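Local coordinates for protein EDTA monooxygenase (EDTA-degrading bacterium BNC1, PDB 5DQP) that probably acts as an FMN-dependent monooxygenase of the bacterial luciferase-like family, using molecular oxygen in the bacterial degradation of EDTA, at residues L222-L234 against Q254-F267. Numbering follows the deposited sequence.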
loop_
_atom_site.group_PDB
_atom_site.type_symbol
_atom_site.label_atom_id
_atom_site.label_comp_id
_atom_site.label_asym_id
_atom_site.label_seq_id
_atom_site.Cartn_x
_atom_site.Cartn_y
_atom_site.Cartn_z
ATOM N N LEU A 222 20.020 -9.203 13.297
ATOM C CA LEU A 222 18.922 -9.274 12.343
ATOM C C LEU A 222 19.448 -9.144 10.913
ATOM O O LEU A 222 19.089 -9.931 10.026
ATOM C CB LEU A 222 17.900 -8.185 12.651
ATOM C CG LEU A 222 16.504 -8.384 12.068
ATOM C CD1 LEU A 222 15.758 -9.506 12.784
ATOM C CD2 LEU A 222 15.727 -7.114 12.180
ATOM N N ALA A 223 20.329 -8.170 10.681
ATOM C CA ALA A 223 20.837 -7.940 9.334
ATOM C C ALA A 223 21.606 -9.144 8.816
ATOM O O ALA A 223 21.493 -9.494 7.635
ATOM C CB ALA A 223 21.715 -6.693 9.311
ATOM N N SER A 224 22.394 -9.798 9.684
ATOM C CA SER A 224 23.200 -10.925 9.220
ATOM C C SER A 224 22.316 -12.089 8.790
ATOM O O SER A 224 22.719 -12.884 7.933
ATOM C CB SER A 224 24.190 -11.365 10.311
ATOM O OG SER A 224 23.527 -12.038 11.383
ATOM N N ARG A 225 21.097 -12.184 9.348
ATOM C CA ARG A 225 20.152 -13.268 9.064
ATOM C C ARG A 225 19.226 -12.953 7.896
ATOM O O ARG A 225 18.931 -13.836 7.086
ATOM C CB ARG A 225 19.311 -13.586 10.315
ATOM C CG ARG A 225 20.149 -14.060 11.519
ATOM C CD ARG A 225 19.313 -14.404 12.765
ATOM N NE ARG A 225 18.155 -15.223 12.421
ATOM C CZ ARG A 225 18.201 -16.527 12.152
ATOM N NH1 ARG A 225 19.358 -17.177 12.194
ATOM N NH2 ARG A 225 17.091 -17.184 11.836
ATOM N N PHE A 226 18.762 -11.708 7.794
ATOM C CA PHE A 226 17.717 -11.336 6.851
ATOM C C PHE A 226 18.027 -10.139 5.965
ATOM O O PHE A 226 17.359 -9.983 4.946
ATOM C CB PHE A 226 16.417 -11.044 7.604
ATOM C CG PHE A 226 15.883 -12.229 8.330
ATOM C CD1 PHE A 226 15.306 -13.268 7.627
ATOM C CD2 PHE A 226 15.982 -12.319 9.711
ATOM C CE1 PHE A 226 14.819 -14.391 8.291
ATOM C CE2 PHE A 226 15.507 -13.434 10.377
ATOM C CZ PHE A 226 14.923 -14.463 9.671
ATOM N N GLY A 227 18.995 -9.293 6.309
ATOM C CA GLY A 227 19.216 -8.074 5.547
ATOM C C GLY A 227 20.049 -8.350 4.309
ATOM O O GLY A 227 21.088 -9.009 4.378
ATOM N N GLU A 228 19.573 -7.879 3.165
ATOM C CA GLU A 228 20.350 -7.970 1.938
ATOM C C GLU A 228 20.941 -6.635 1.569
ATOM O O GLU A 228 21.994 -6.580 0.927
ATOM C CB GLU A 228 19.469 -8.477 0.799
ATOM C CG GLU A 228 18.671 -9.666 1.266
ATOM C CD GLU A 228 17.766 -10.243 0.205
ATOM O OE1 GLU A 228 16.530 -10.032 0.286
ATOM O OE2 GLU A 228 18.299 -10.914 -0.700
ATOM N N ILE A 229 20.263 -5.561 1.962
ATOM C CA ILE A 229 20.812 -4.220 1.924
ATOM C C ILE A 229 20.804 -3.669 3.338
ATOM O O ILE A 229 19.812 -3.795 4.067
ATOM C CB ILE A 229 20.034 -3.280 0.993
ATOM C CG1 ILE A 229 19.767 -3.933 -0.362
ATOM C CG2 ILE A 229 20.800 -1.973 0.847
ATOM C CD1 ILE A 229 18.910 -3.055 -1.280
ATOM N N ILE A 230 21.915 -3.058 3.715
ATOM C CA ILE A 230 22.066 -2.410 5.004
ATOM C C ILE A 230 22.398 -0.947 4.744
ATOM O O ILE A 230 23.353 -0.642 4.013
ATOM C CB ILE A 230 23.167 -3.089 5.838
ATOM C CG1 ILE A 230 22.975 -4.622 5.835
ATOM C CG2 ILE A 230 23.254 -2.448 7.229
ATOM C CD1 ILE A 230 24.127 -5.393 6.463
ATOM N N TYR A 231 21.601 -0.053 5.324
ATOM C CA TYR A 231 21.909 1.372 5.343
ATOM C C TYR A 231 22.863 1.675 6.481
ATOM O O TYR A 231 22.734 1.121 7.572
ATOM C CB TYR A 231 20.652 2.207 5.531
ATOM C CG TYR A 231 19.672 2.105 4.408
ATOM C CD1 TYR A 231 20.012 1.470 3.212
ATOM C CD2 TYR A 231 18.407 2.657 4.529
ATOM C CE1 TYR A 231 19.107 1.395 2.172
ATOM C CE2 TYR A 231 17.498 2.599 3.491
ATOM C CZ TYR A 231 17.846 1.970 2.317
ATOM O OH TYR A 231 16.926 1.899 1.295
ATOM N N ALA A 232 23.820 2.567 6.224
ATOM C CA ALA A 232 24.853 2.882 7.195
ATOM C C ALA A 232 25.011 4.387 7.335
ATOM O O ALA A 232 24.617 5.176 6.468
ATOM C CB ALA A 232 26.211 2.252 6.822
ATOM N N PHE A 233 25.599 4.762 8.458
ATOM C CA PHE A 233 25.948 6.139 8.744
ATOM C C PHE A 233 27.185 6.513 7.934
ATOM O O PHE A 233 28.098 5.703 7.745
ATOM C CB PHE A 233 26.199 6.294 10.246
ATOM C CG PHE A 233 26.591 7.671 10.665
ATOM C CD1 PHE A 233 25.679 8.718 10.593
ATOM C CD2 PHE A 233 27.863 7.918 11.176
ATOM C CE1 PHE A 233 26.044 9.988 10.994
ATOM C CE2 PHE A 233 28.229 9.182 11.580
ATOM C CZ PHE A 233 27.320 10.221 11.483
ATOM N N LEU A 234 27.197 7.732 7.410
ATOM C CA LEU A 234 28.365 8.206 6.675
ATOM C C LEU A 234 29.306 8.875 7.675
ATOM O O LEU A 234 29.371 10.097 7.806
ATOM C CB LEU A 234 27.953 9.128 5.541
ATOM C CG LEU A 234 29.139 9.574 4.673
ATOM C CD1 LEU A 234 29.389 8.571 3.590
ATOM C CD2 LEU A 234 28.927 10.977 4.084
ATOM N N GLN A 254 26.580 -16.829 9.140
ATOM C CA GLN A 254 25.252 -17.434 9.226
ATOM C C GLN A 254 25.013 -18.467 8.134
ATOM O O GLN A 254 23.918 -19.048 8.076
ATOM C CB GLN A 254 24.162 -16.360 9.144
ATOM C CG GLN A 254 24.190 -15.331 10.245
ATOM C CD GLN A 254 23.592 -15.848 11.530
ATOM O OE1 GLN A 254 22.535 -16.479 11.536
ATOM N NE2 GLN A 254 24.270 -15.588 12.630
ATOM N N GLY A 255 26.001 -18.705 7.282
ATOM C CA GLY A 255 25.881 -19.643 6.181
ATOM C C GLY A 255 25.270 -19.094 4.909
ATOM O O GLY A 255 24.953 -19.883 4.010
ATOM N N ARG A 256 25.092 -17.770 4.795
ATOM C CA ARG A 256 24.469 -17.198 3.605
ATOM C C ARG A 256 25.446 -17.183 2.437
ATOM O O ARG A 256 26.663 -17.219 2.632
ATOM C CB ARG A 256 23.957 -15.791 3.902
ATOM C CG ARG A 256 22.830 -15.840 4.914
ATOM C CD ARG A 256 22.413 -14.486 5.363
ATOM N NE ARG A 256 21.827 -13.704 4.278
ATOM C CZ ARG A 256 21.637 -12.392 4.360
ATOM N NH1 ARG A 256 21.994 -11.751 5.470
ATOM N NH2 ARG A 256 21.103 -11.725 3.348
ATOM N N PRO A 257 24.935 -17.186 1.204
ATOM C CA PRO A 257 25.829 -17.226 0.040
ATOM C C PRO A 257 26.624 -15.946 -0.076
ATOM O O PRO A 257 26.174 -14.875 0.336
ATOM C CB PRO A 257 24.875 -17.379 -1.149
ATOM C CG PRO A 257 23.539 -16.891 -0.650
ATOM C CD PRO A 257 23.511 -17.176 0.830
ATOM N N GLU A 258 27.815 -16.060 -0.654
ATOM C CA GLU A 258 28.595 -14.869 -0.950
ATOM C C GLU A 258 27.785 -13.925 -1.836
ATOM O O GLU A 258 26.911 -14.349 -2.600
ATOM C CB GLU A 258 29.906 -15.243 -1.646
ATOM C CG GLU A 258 30.745 -16.304 -0.930
ATOM C CD GLU A 258 31.212 -15.868 0.454
ATOM O OE1 GLU A 258 30.824 -16.525 1.453
ATOM O OE2 GLU A 258 31.969 -14.872 0.537
ATOM N N GLY A 259 28.096 -12.632 -1.746
ATOM C CA GLY A 259 27.318 -11.636 -2.461
ATOM C C GLY A 259 25.902 -11.475 -1.940
ATOM O O GLY A 259 25.009 -11.081 -2.686
ATOM N N SER A 260 25.671 -11.791 -0.677
ATOM C CA SER A 260 24.343 -11.720 -0.096
ATOM C C SER A 260 23.981 -10.331 0.429
ATOM O O SER A 260 22.807 -10.090 0.714
ATOM C CB SER A 260 24.252 -12.718 1.057
ATOM O OG SER A 260 25.104 -12.261 2.112
ATOM N N THR A 261 24.954 -9.421 0.562
ATOM C CA THR A 261 24.836 -8.221 1.384
ATOM C C THR A 261 25.503 -7.027 0.704
ATOM O O THR A 261 26.682 -7.080 0.338
ATOM C CB THR A 261 25.483 -8.450 2.764
ATOM O OG1 THR A 261 24.804 -9.515 3.449
ATOM C CG2 THR A 261 25.446 -7.170 3.611
ATOM N N LEU A 262 24.744 -5.953 0.551
ATOM C CA LEU A 262 25.244 -4.660 0.116
ATOM C C LEU A 262 25.086 -3.675 1.267
ATOM O O LEU A 262 24.066 -3.696 1.964
ATOM C CB LEU A 262 24.480 -4.174 -1.122
ATOM C CG LEU A 262 24.491 -5.098 -2.352
ATOM C CD1 LEU A 262 23.506 -4.566 -3.374
ATOM C CD2 LEU A 262 25.877 -5.148 -2.963
ATOM N N VAL A 263 26.113 -2.840 1.483
ATOM C CA VAL A 263 26.091 -1.762 2.469
ATOM C C VAL A 263 26.049 -0.418 1.742
ATOM O O VAL A 263 26.904 -0.130 0.889
ATOM C CB VAL A 263 27.311 -1.831 3.413
ATOM C CG1 VAL A 263 27.305 -0.662 4.401
ATOM C CG2 VAL A 263 27.353 -3.158 4.149
ATOM N N LEU A 264 25.080 0.417 2.104
ATOM C CA LEU A 264 24.890 1.732 1.484
ATOM C C LEU A 264 24.844 2.800 2.572
ATOM O O LEU A 264 23.804 2.958 3.233
ATOM C CB LEU A 264 23.613 1.789 0.653
ATOM C CG LEU A 264 23.238 0.602 -0.220
ATOM C CD1 LEU A 264 22.062 0.980 -1.103
ATOM C CD2 LEU A 264 24.412 0.140 -1.062
ATOM N N PRO A 265 25.942 3.537 2.788
ATOM C CA PRO A 265 25.886 4.713 3.663
ATOM C C PRO A 265 24.954 5.768 3.090
ATOM O O PRO A 265 24.843 5.932 1.876
ATOM C CB PRO A 265 27.342 5.207 3.692
ATOM C CG PRO A 265 28.171 4.037 3.267
ATOM C CD PRO A 265 27.290 3.370 2.213
ATOM N N SER A 266 24.272 6.472 3.983
ATOM C CA SER A 266 23.250 7.439 3.635
ATOM C C SER A 266 23.801 8.823 3.919
ATOM O O SER A 266 24.467 9.028 4.935
ATOM C CB SER A 266 21.960 7.187 4.441
ATOM O OG SER A 266 20.913 8.069 4.051
ATOM N N PHE A 267 23.532 9.773 3.030
ATOM C CA PHE A 267 24.017 11.122 3.286
ATOM C C PHE A 267 23.181 12.137 2.516
ATOM O O PHE A 267 22.460 11.799 1.566
ATOM C CB PHE A 267 25.501 11.252 2.924
ATOM C CG PHE A 267 25.754 11.326 1.451
ATOM C CD1 PHE A 267 25.657 10.204 0.674
ATOM C CD2 PHE A 267 26.066 12.525 0.842
ATOM C CE1 PHE A 267 25.868 10.271 -0.684
ATOM C CE2 PHE A 267 26.292 12.583 -0.521
ATOM C CZ PHE A 267 26.189 11.461 -1.278
HETATM O O HOH W 1 23.705 -8.986 5.843
HETATM O O HOH W 2 20.954 -12.010 0.086
HETATM O O HOH W 3 24.973 9.823 7.570
#
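I229 and L264 meet on one face of two adjacent parallel strands of a TIM barrel, 229-233 and 262-267, which helix 237-253 links in a beta-alpha-beta crossover; the pair illustrates how backbones join barrel strands while one long side chain secures the preceding helix end. With CG1 of I229 beside the backbone N (chi1 -47°), CG2 is the branch that lies 3.7 Å from L264 CG. On the other face A232 CB rests against V263 CG1 (3.9 Å), and the I230 CD1 methyl reaches back to T261 CG2; F243 of the linking helix covers V263. Farther along, L234 packs CD1 against P265 CB and CD2 against F267 CB, its side chain running beside that of F267. Five backbone hydrogen bonds, from L262 N to E228 O through S266 N to A232 O, hold the register. The polar edge belongs to R256, whose chain bends at chi3 (65°) and carries its guanidinium to the end of helix 217-226 and the turn after it. Water bridges its NH2 to E228 OE2, a carboxylate also salt-bridged to R419. NH1 donates to S224 O at 2.8 Å from above the carbonyl plane, while NH1 and NH2 together clasp G227 O at 3.1 and 2.9 Å, that oxygen lying in the guanidinium plane.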